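Local atomic coordinates of OmpT protein (Vibrio cholerae serotype O1, PDB entry 6EHF), a protein that probably works as a trimeric outer-membrane porin, a beta-barrel channel for the diffusion of small solutes and ions. Residues Thr187-Glu192 and Asn210-Val215. The protein carries 1 engineered substitution. Sequence-based numbering, arbitrary orientation.
Sequences TNSYFE and NAELDV
Ser189 and Glu212 form the central hydrogen-bonded pair between 187-192 and 210-215, which lie on strands 180-199 and 202-215, an antiparallel beta hairpin in the wall of the porin barrel. Backbone bonds also join Thr187 with Asp214 and Phe191 with Asn210; in the first pair Thr187 N to Asp214 O is nearly straight (2.9 Å, 176°), whereas the return bond from Asp214 N is weak. Between them, in the non-hydrogen-bonded pairs, Asn188 faces Leu213 and Tyr190 faces Ala211, all four side chains on the face where loop residues Arg103, Tyr104, Thr106 and Leu107 pack. This fits the inner face of a barrel narrowed by an inward-folded loop. With CG anti to the backbone N (chi1 -171°), Asn188 lies alongside Leu213, pointing the same way: its OD1 lies beside Leu213 CD2 (3.2 Å) and Ala211 CB (3.8 Å), while ND2 donates to Arg103 O. Tyr190 touches Ala211 through CB alone (CB to CB 4.1 Å); its chi1 of 47° puts CG between the backbone N and the carbonyl carbon, and the ring leads off toward strand 141-151, where OH hydrogen-bonds Glu144. On the other face, Asn210 ND2 reaches Asp225 on the next strand. The Ser189 hydroxyl adds a second bond across the strands: Glu212 O accepts both Ser189 N, at 3.2 Å, and Ser189 OG, at 3.1 Å.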
loop_
_atom_site.group_PDB
_atom_site.type_symbol
_atom_site.label_atom_id
_atom_site.label_comp_id
_atom_site.label_asym_id
_atom_site.label_seq_id
_atom_site.Cartn_x
_atom_site.Cartn_y
_atom_site.Cartn_z
ATOM N N THR A 187 -22.396 13.505 -19.245
ATOM C CA THR A 187 -22.670 14.475 -18.181
ATOM C C THR A 187 -23.846 14.029 -17.281
ATOM O O THR A 187 -24.897 13.697 -17.813
ATOM C CB THR A 187 -22.923 15.872 -18.804
ATOM O OG1 THR A 187 -21.718 16.330 -19.457
ATOM C CG2 THR A 187 -23.369 16.887 -17.737
ATOM N N ASN A 188 -23.645 14.021 -15.941
ATOM C CA ASN A 188 -24.704 13.720 -14.911
ATOM C C ASN A 188 -24.975 15.015 -14.122
ATOM O O ASN A 188 -24.090 15.585 -13.497
ATOM C CB ASN A 188 -24.324 12.552 -13.959
ATOM C CG ASN A 188 -25.479 12.084 -13.025
ATOM O OD1 ASN A 188 -26.658 12.127 -13.389
ATOM N ND2 ASN A 188 -25.124 11.588 -11.823
ATOM N N SER A 189 -26.217 15.479 -14.209
ATOM C CA SER A 189 -26.657 16.772 -13.706
ATOM C C SER A 189 -27.879 16.416 -12.869
ATOM O O SER A 189 -28.824 15.853 -13.366
ATOM C CB SER A 189 -27.007 17.695 -14.873
ATOM O OG SER A 189 -26.617 17.111 -16.138
ATOM N N TYR A 190 -27.839 16.715 -11.587
ATOM C CA TYR A 190 -28.728 16.072 -10.656
ATOM C C TYR A 190 -29.207 17.074 -9.606
ATOM O O TYR A 190 -28.541 18.078 -9.380
ATOM C CB TYR A 190 -28.014 14.852 -10.029
ATOM C CG TYR A 190 -26.595 15.116 -9.539
ATOM C CD1 TYR A 190 -25.496 14.974 -10.393
ATOM C CD2 TYR A 190 -26.349 15.487 -8.217
ATOM C CE1 TYR A 190 -24.191 15.197 -9.953
ATOM C CE2 TYR A 190 -25.052 15.729 -7.772
ATOM C CZ TYR A 190 -23.972 15.569 -8.638
ATOM O OH TYR A 190 -22.702 15.826 -8.196
ATOM N N PHE A 191 -30.372 16.812 -9.007
ATOM C CA PHE A 191 -30.938 17.669 -7.974
ATOM C C PHE A 191 -31.729 16.838 -6.979
ATOM O O PHE A 191 -32.436 15.905 -7.370
ATOM C CB PHE A 191 -31.873 18.727 -8.570
ATOM C CG PHE A 191 -32.453 19.646 -7.534
ATOM C CD1 PHE A 191 -31.716 20.756 -7.064
ATOM C CD2 PHE A 191 -33.721 19.393 -6.970
ATOM C CE1 PHE A 191 -32.237 21.617 -6.081
ATOM C CE2 PHE A 191 -34.254 20.252 -5.981
ATOM C CZ PHE A 191 -33.514 21.368 -5.539
ATOM N N GLU A 192 -31.645 17.211 -5.704
ATOM C CA GLU A 192 -32.424 16.552 -4.664
ATOM C C GLU A 192 -33.081 17.467 -3.637
ATOM O O GLU A 192 -32.678 18.599 -3.430
ATOM C CB GLU A 192 -31.564 15.530 -3.917
ATOM C CG GLU A 192 -30.493 16.103 -2.976
ATOM C CD GLU A 192 -30.921 16.281 -1.508
ATOM O OE1 GLU A 192 -31.925 15.695 -1.054
ATOM O OE2 GLU A 192 -30.228 17.024 -0.786
ATOM N N ASN A 210 -33.698 13.831 -8.979
ATOM C CA ASN A 210 -33.919 13.951 -10.419
ATOM C C ASN A 210 -32.532 14.020 -11.046
ATOM O O ASN A 210 -31.625 14.532 -10.411
ATOM C CB ASN A 210 -34.713 15.223 -10.728
ATOM C CG ASN A 210 -35.021 15.378 -12.203
ATOM O OD1 ASN A 210 -34.245 15.986 -12.917
ATOM N ND2 ASN A 210 -36.139 14.809 -12.673
ATOM N N ALA A 211 -32.362 13.500 -12.268
ATOM C CA ALA A 211 -31.044 13.424 -12.893
ATOM C C ALA A 211 -31.106 13.236 -14.396
ATOM O O ALA A 211 -31.998 12.565 -14.888
ATOM C CB ALA A 211 -30.240 12.300 -12.275
ATOM N N GLU A 212 -30.113 13.799 -15.088
ATOM C CA GLU A 212 -30.063 13.912 -16.549
ATOM C C GLU A 212 -28.656 13.507 -17.000
ATOM O O GLU A 212 -27.668 14.210 -16.714
ATOM C CB GLU A 212 -30.378 15.368 -17.009
ATOM C CG GLU A 212 -30.360 15.663 -18.529
ATOM C CD GLU A 212 -30.416 17.167 -18.889
ATOM O OE1 GLU A 212 -29.462 17.691 -19.529
ATOM O OE2 GLU A 212 -31.420 17.835 -18.545
ATOM N N LEU A 213 -28.579 12.392 -17.723
ATOM C CA LEU A 213 -27.367 11.974 -18.376
ATOM C C LEU A 213 -27.377 12.320 -19.892
ATOM O O LEU A 213 -27.984 11.575 -20.629
ATOM C CB LEU A 213 -27.228 10.461 -18.122
ATOM C CG LEU A 213 -27.277 9.996 -16.637
ATOM C CD1 LEU A 213 -27.577 8.517 -16.467
ATOM C CD2 LEU A 213 -25.974 10.272 -15.911
ATOM N N ASP A 214 -26.784 13.450 -20.352
ATOM C CA ASP A 214 -26.625 13.760 -21.832
ATOM C C ASP A 214 -25.255 13.191 -22.207
ATOM O O ASP A 214 -24.392 13.013 -21.346
ATOM C CB ASP A 214 -26.772 15.297 -22.261
ATOM C CG ASP A 214 -27.057 15.563 -23.911
ATOM O OD1 ASP A 214 -27.246 14.667 -24.833
ATOM O OD2 ASP A 214 -27.104 16.767 -24.299
ATOM N N VAL A 215 -25.097 12.885 -23.498
ATOM C CA VAL A 215 -23.842 12.471 -24.097
ATOM C C VAL A 215 -23.507 13.437 -25.221
ATOM O O VAL A 215 -24.374 13.760 -26.032
ATOM C CB VAL A 215 -23.941 11.059 -24.698
ATOM C CG1 VAL A 215 -22.551 10.494 -24.895
ATOM C CG2 VAL A 215 -24.770 10.128 -23.832
#